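Local atomic coordinates of hypothetical aldose 1-epimerase (Klebsiella pneumoniae subsp. pneumoniae MGH 78578, PDB entry 3TY1), a protein that probably binds carbohydrate, as expected of a galactose mutarotase-like beta-supersandwich protein, although its substrate and any epimerase activity remain unestablished. Residues Ser230-Phe235 and Met259-Gln264; Val297-Lys302 and Thr319-Pro324. All blocks are in the same frame, centred on the assembly; numbering follows the deposited sequence. Where two conformers were deposited one is given.

Contact 1 of 2, residues Ser230-Phe235 and Met259-Gln264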
loop_
_atom_site.group_PDB
_atom_site.type_symbol
_atom_site.label_atom_id
_atom_site.label_comp_id
_atom_site.label_asym_id
_atom_site.label_seq_id
_atom_site.Cartn_x
_atom_site.Cartn_y
_atom_site.Cartn_z
ATOM N N SER A 230 -9.795 41.084 -8.248
ATOM C CA SER A 230 -11.118 41.692 -8.441
ATOM C C SER A 230 -12.008 41.375 -7.241
ATOM O O SER A 230 -12.751 42.258 -6.787
ATOM C CB SER A 230 -11.773 41.285 -9.766
ATOM O OG SER A 230 -11.941 39.891 -9.847
ATOM N N SER A 231 -11.937 40.157 -6.700
ATOM C CA SER A 231 -12.728 39.837 -5.506
ATOM C C SER A 231 -12.071 38.823 -4.610
ATOM O O SER A 231 -11.194 38.080 -5.034
ATOM C CB SER A 231 -14.145 39.387 -5.885
ATOM O OG SER A 231 -14.091 38.169 -6.590
ATOM N N ILE A 232 -12.453 38.852 -3.343
ATOM C CA ILE A 232 -11.965 37.876 -2.350
ATOM C C ILE A 232 -13.082 37.618 -1.362
ATOM O O ILE A 232 -13.797 38.569 -0.937
ATOM C CB ILE A 232 -10.672 38.357 -1.642
ATOM C CG1 ILE A 232 -10.195 37.362 -0.568
ATOM C CG2 ILE A 232 -10.849 39.738 -1.003
ATOM C CD1 ILE A 232 -8.757 37.606 -0.192
ATOM N N SER A 233 -13.242 36.335 -1.030
ATOM C CA SER A 233 -14.256 35.867 -0.095
ATOM C C SER A 233 -13.744 34.752 0.792
ATOM O O SER A 233 -12.835 33.990 0.406
ATOM C CB SER A 233 -15.505 35.402 -0.840
ATOM O OG SER A 233 -15.191 34.424 -1.797
ATOM N N PRO A 234 -14.276 34.664 2.015
ATOM C CA PRO A 234 -13.782 33.604 2.878
ATOM C C PRO A 234 -14.287 32.249 2.417
ATOM O O PRO A 234 -15.395 32.161 1.897
ATOM C CB PRO A 234 -14.371 33.970 4.242
ATOM C CG PRO A 234 -15.591 34.662 3.945
ATOM C CD PRO A 234 -15.358 35.414 2.664
ATOM N N PHE A 235 -13.466 31.207 2.626
ATOM C CA PHE A 235 -13.804 29.823 2.250
ATOM C C PHE A 235 -15.005 29.269 3.039
ATOM O O PHE A 235 -15.820 28.519 2.489
ATOM C CB PHE A 235 -12.561 28.929 2.459
ATOM C CG PHE A 235 -12.709 27.545 1.931
ATOM C CD1 PHE A 235 -12.347 27.243 0.612
ATOM C CD2 PHE A 235 -13.183 26.516 2.757
ATOM C CE1 PHE A 235 -12.449 25.926 0.121
ATOM C CE2 PHE A 235 -13.293 25.217 2.284
ATOM C CZ PHE A 235 -12.937 24.917 0.962
HETATM N N MSE A 259 -7.244 29.877 8.008
HETATM C CA MSE A 259 -8.307 30.650 7.330
HETATM C C MSE A 259 -7.944 30.628 5.847
HETATM O O MSE A 259 -6.784 30.858 5.471
HETATM C CB MSE A 259 -8.445 32.068 7.891
HETATM C CG MSE A 259 -9.008 32.084 9.260
HETATM SE SE MSE A 259 -9.280 33.870 9.909
HETATM C CE MSE A 259 -10.016 33.377 11.649
ATOM N N VAL A 260 -8.913 30.247 5.030
ATOM C CA VAL A 260 -8.708 30.148 3.602
ATOM C C VAL A 260 -9.595 31.172 2.918
ATOM O O VAL A 260 -10.690 31.418 3.410
ATOM C CB VAL A 260 -9.028 28.737 3.110
ATOM C CG1 VAL A 260 -8.933 28.676 1.590
ATOM C CG2 VAL A 260 -8.025 27.755 3.758
ATOM N N PHE A 261 -9.087 31.769 1.820
ATOM C CA PHE A 261 -9.811 32.770 1.043
ATOM C C PHE A 261 -9.759 32.405 -0.422
ATOM O O PHE A 261 -8.705 31.937 -0.958
ATOM C CB PHE A 261 -9.247 34.172 1.294
ATOM C CG PHE A 261 -9.317 34.579 2.745
ATOM C CD1 PHE A 261 -10.481 35.139 3.265
ATOM C CD2 PHE A 261 -8.254 34.339 3.602
ATOM C CE1 PHE A 261 -10.570 35.470 4.620
ATOM C CE2 PHE A 261 -8.332 34.677 4.951
ATOM C CZ PHE A 261 -9.488 35.257 5.451
ATOM N N ASN A 262 -10.907 32.583 -1.060
ATOM C CA ASN A 262 -11.058 32.328 -2.474
ATOM C C ASN A 262 -10.961 33.620 -3.238
ATOM O O ASN A 262 -11.762 34.517 -2.997
ATOM C CB ASN A 262 -12.391 31.670 -2.725
ATOM C CG ASN A 262 -12.494 30.306 -2.089
ATOM O OD1 ASN A 262 -11.537 29.519 -2.103
ATOM N ND2 ASN A 262 -13.684 29.998 -1.561
ATOM N N ILE A 263 -10.038 33.673 -4.192
ATOM C CA ILE A 263 -9.701 34.881 -4.937
ATOM C C ILE A 263 -9.969 34.750 -6.433
ATOM O O ILE A 263 -9.761 33.685 -7.019
ATOM C CB ILE A 263 -8.206 35.244 -4.750
ATOM C CG1 ILE A 263 -7.955 35.713 -3.305
ATOM C CG2 ILE A 263 -7.756 36.335 -5.816
ATOM C CD1 ILE A 263 -6.497 35.659 -2.812
ATOM N N GLN A 264 -10.482 35.844 -7.014
ATOM C CA GLN A 264 -10.591 35.981 -8.463
ATOM C C GLN A 264 -9.511 36.987 -8.859
ATOM O O GLN A 264 -9.643 38.208 -8.635
ATOM C CB GLN A 264 -11.990 36.393 -8.920
ATOM C CG GLN A 264 -12.683 35.293 -9.735
ATOM C CD GLN A 264 -11.909 34.937 -11.017
ATOM O OE1 GLN A 264 -11.192 35.773 -11.588
ATOM N NE2 GLN A 264 -12.056 33.692 -11.468
HETATM O O HOH W 1 -15.724 31.893 -0.856
HETATM O O HOH W 2 -14.274 35.121 -4.356
#

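Contact 2 of 2, residues Val297-Lys302 and Thr319-Pro324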
loop_
_atom_site.group_PDB
_atom_site.type_symbol
_atom_site.label_atom_id
_atom_site.label_comp_id
_atom_site.label_asym_id
_atom_site.label_seq_id
_atom_site.Cartn_x
_atom_site.Cartn_y
_atom_site.Cartn_z
ATOM N N VAL A 297 -8.257 30.731 -11.108
ATOM C CA VAL A 297 -8.586 31.075 -9.734
ATOM C C VAL A 297 -7.387 30.948 -8.828
ATOM O O VAL A 297 -6.370 30.380 -9.222
ATOM C CB VAL A 297 -9.791 30.260 -9.188
ATOM C CG1 VAL A 297 -11.053 30.606 -10.050
ATOM C CG2 VAL A 297 -9.510 28.762 -9.124
ATOM N N LEU A 298 -7.510 31.542 -7.648
ATOM C CA LEU A 298 -6.429 31.560 -6.665
ATOM C C LEU A 298 -6.970 31.313 -5.264
ATOM O O LEU A 298 -7.977 31.890 -4.872
ATOM C CB LEU A 298 -5.702 32.903 -6.736
ATOM C CG LEU A 298 -4.496 33.157 -5.823
ATOM C CD1 LEU A 298 -3.390 32.208 -6.174
ATOM C CD2 LEU A 298 -4.022 34.606 -6.051
ATOM N N THR A 299 -6.292 30.454 -4.517
ATOM C CA THR A 299 -6.630 30.186 -3.116
ATOM C C THR A 299 -5.485 30.654 -2.248
ATOM O O THR A 299 -4.302 30.410 -2.571
ATOM C CB THR A 299 -6.875 28.665 -2.886
ATOM O OG1 THR A 299 -7.982 28.238 -3.677
ATOM C CG2 THR A 299 -7.132 28.334 -1.389
ATOM N N LEU A 300 -5.837 31.324 -1.157
ATOM C CA LEU A 300 -4.890 31.799 -0.160
ATOM C C LEU A 300 -5.175 30.977 1.099
ATOM O O LEU A 300 -6.269 31.046 1.650
ATOM C CB LEU A 300 -5.141 33.290 0.105
ATOM C CG LEU A 300 -4.314 33.965 1.213
ATOM C CD1 LEU A 300 -2.788 33.866 0.963
ATOM C CD2 LEU A 300 -4.747 35.417 1.419
ATOM N N TRP A 301 -4.189 30.197 1.539
ATOM C CA TRP A 301 -4.304 29.342 2.703
ATOM C C TRP A 301 -3.435 30.001 3.768
ATOM O O TRP A 301 -2.241 30.098 3.579
ATOM C CB TRP A 301 -3.806 27.906 2.342
ATOM C CG TRP A 301 -3.671 26.959 3.465
ATOM C CD1 TRP A 301 -4.584 26.721 4.454
ATOM C CD2 TRP A 301 -2.557 26.088 3.725
ATOM N NE1 TRP A 301 -4.100 25.761 5.315
ATOM C CE2 TRP A 301 -2.879 25.333 4.874
ATOM C CE3 TRP A 301 -1.338 25.840 3.069
ATOM C CZ2 TRP A 301 -1.989 24.393 5.433
ATOM C CZ3 TRP A 301 -0.475 24.868 3.589
ATOM C CH2 TRP A 301 -0.816 24.162 4.770
ATOM N N LYS A 302 -4.054 30.515 4.834
ATOM C CA LYS A 302 -3.331 31.191 5.913
ATOM C C LYS A 302 -3.351 30.236 7.100
ATOM O O LYS A 302 -4.309 30.185 7.847
ATOM C CB LYS A 302 -3.975 32.517 6.292
ATOM C CG LYS A 302 -4.142 33.451 5.096
ATOM C CD LYS A 302 -4.722 34.827 5.519
ATOM C CE LYS A 302 -3.664 35.785 6.014
ATOM N NZ LYS A 302 -4.190 37.209 6.058
ATOM N N THR A 319 -7.226 25.602 -11.276
ATOM C CA THR A 319 -8.450 25.576 -12.078
ATOM C C THR A 319 -9.674 25.553 -11.144
ATOM O O THR A 319 -10.783 25.937 -11.531
ATOM C CB THR A 319 -8.517 24.365 -13.047
ATOM O OG1 THR A 319 -8.478 23.157 -12.294
ATOM C CG2 THR A 319 -7.379 24.388 -14.064
ATOM N N SER A 320 -9.453 25.109 -9.912
ATOM C CA SER A 320 -10.490 24.960 -8.893
ATOM C C SER A 320 -10.070 25.574 -7.568
ATOM O O SER A 320 -8.875 25.816 -7.288
ATOM C CB SER A 320 -10.809 23.463 -8.653
ATOM O OG SER A 320 -11.886 22.993 -9.425
ATOM N N TYR A 321 -11.092 25.848 -6.764
ATOM C CA TYR A 321 -10.922 26.133 -5.355
ATOM C C TYR A 321 -10.867 24.775 -4.659
ATOM O O TYR A 321 -11.066 23.729 -5.280
ATOM C CB TYR A 321 -12.055 27.021 -4.800
ATOM C CG TYR A 321 -12.063 28.400 -5.409
ATOM C CD1 TYR A 321 -10.964 29.269 -5.260
ATOM C CD2 TYR A 321 -13.156 28.857 -6.132
ATOM C CE1 TYR A 321 -11.000 30.578 -5.821
ATOM C CE2 TYR A 321 -13.179 30.127 -6.697
ATOM C CZ TYR A 321 -12.104 30.986 -6.546
ATOM O OH TYR A 321 -12.141 32.255 -7.125
ATOM N N ALA A 322 -10.582 24.802 -3.360
ATOM C CA ALA A 322 -10.339 23.588 -2.603
ATOM C C ALA A 322 -11.579 22.859 -2.085
ATOM O O ALA A 322 -11.453 21.880 -1.314
ATOM C CB ALA A 322 -9.343 23.901 -1.429
ATOM N N TYR A 323 -12.768 23.321 -2.471
ATOM C CA TYR A 323 -13.990 22.583 -2.169
ATOM C C TYR A 323 -13.941 21.209 -2.830
ATOM O O TYR A 323 -13.168 21.017 -3.746
ATOM C CB TYR A 323 -15.245 23.314 -2.644
ATOM C CG TYR A 323 -15.461 24.660 -2.009
ATOM C CD1 TYR A 323 -15.833 24.765 -0.684
ATOM C CD2 TYR A 323 -15.283 25.842 -2.745
ATOM C CE1 TYR A 323 -16.034 26.012 -0.093
ATOM C CE2 TYR A 323 -15.479 27.092 -2.165
ATOM C CZ TYR A 323 -15.847 27.163 -0.836
ATOM O OH TYR A 323 -16.035 28.372 -0.229
ATOM N N PRO A 324 -14.749 20.238 -2.346
ATOM C CA PRO A 324 -14.773 18.914 -2.953
ATOM C C PRO A 324 -15.257 18.924 -4.397
ATOM O O PRO A 324 -15.894 19.876 -4.834
ATOM C CB PRO A 324 -15.736 18.119 -2.063
ATOM C CG PRO A 324 -15.810 18.852 -0.800
ATOM C CD PRO A 324 -15.600 20.297 -1.146
HETATM O O HOH W 3 -9.974 27.226 -1.988
HETATM O O HOH W 4 -7.035 27.719 -6.092
#

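Contact 1 of 2, residues Ser230-Phe235 and Met259-Gln264
An antiparallel strand pair with a classic beta bulge at one end joins Ser-230-Phe-235 to Met-259-Gln-264 in a mixed sheet of the beta-supersandwich, the fold of galactose mutarotase-like proteins. The chain turns a corner at Ser-230, leaving strand 224-229 of the large antiparallel sheet for this one. At that corner Ser-230 and Ser-231 both face Gln-264, and Ser-230 N lies nearly on the C=O axis of Gln-264 O, at 2.9 Å. Further along, Ser-233 and Asn-262 form a hydrogen-bonded pair with two bonds; the shorter runs from Asn-262 N to Ser-233 O, 2.8 Å. Phe-235 N closes the ladder on Val-260 O, standing above that carbonyl's plane.

The two faces differ in character. On one, Ile-232 has CG1 anti to its backbone N (chi1 178°), so that CD1 reaches Ile-263 CG1 at 3.7 Å and also touches CB of Phe-261. The two isoleucines lie side by side, and the CD1-CE1 side of the Phe-261 ring reaches Pro-234. The other face is polar and hydrated: one water ties Ser-233 OG to Asn-262 O, and a second joins the same hydroxyl to Pro-234 O and Asn-262 ND2.

Beyond the paired strands, Phe-235 lies alongside Val-260, their CB atoms 3.6 Å apart, while its ring stacks with Tyr-323. The CD1 edge of Phe-235 meets the Asn-262 amide, whose plane is turned 62° from the ring, with Asn-262 OD1 in the ring plane, 3.6 Å from Phe-235 CD1.

Contact 2 of 2, residues Val297-Lys302 and Thr319-Pro324
The ring of Tyr-321 sits with one face under Val-297 and an edge against Leu-298 O and the Thr-299 hydroxyl, packing the loop before helix 325-330 onto strand 297-304 of the supersandwich's mixed sheet. Tyr-321 CG is anti to its carbonyl carbon (chi1 -65°), which brings the ring to the strand. Val-297 CG2 makes a CH-pi contact, 4.2 Å from the centroid of the Tyr-321 ring and only 15° off the normal, though shifted toward the rim. Val-297 CB comes down on Tyr-321 CZ at 3.6 Å, and CG1 reaches along to the phenolic oxygen, which hydrogen-bonds to Ile-263 O.

In the plane of the ring, Leu-298 O approaches Tyr-321 CE1 at 3.4 Å and Thr-299 OG1 approaches Tyr-321 CD1 at 3.5 Å, so the tyrosine C-H edge faces two oxygens. Pro-324 occupies the N-cap position of the following helix, and Glu-328 within that helix accepts hydrogen bonds from Tyr-321 N and Ser-320 OG.

Two waters tie the Thr-299 hydroxyl, placed anti to its carbonyl carbon, to the backbone of the loop. One, 2.6 Å from Thr-299 OG1, donates to Ser-320 O; the other lies 2.8 Å from Thr-299 OG1 and accepts from Ala-322 N at 2.9 Å.

Contacts 1 and 2 follow one another along the chain, yet their centres lie about 8 Å apart, because strands 259-265 and 297-304 are neighbours in one sheet. Two tyrosines of the 319-324 loop fasten them together: Tyr-321 OH lies 2.8 Å from Ile-263 O, and Tyr-323 OH 2.7 Å from Phe-235 O, both probable hydrogen bonds. Between these anchors Asn-262 OD1 packs against Tyr-321 CD1 at 3.2 Å. Bound sulfate, probably from the crystallisation liquor, lies about 5 Å from the side chain of Val-260 and, near contact 2, about 6 Å from that of Ala-322; such ions often mark pockets, but no site is established here.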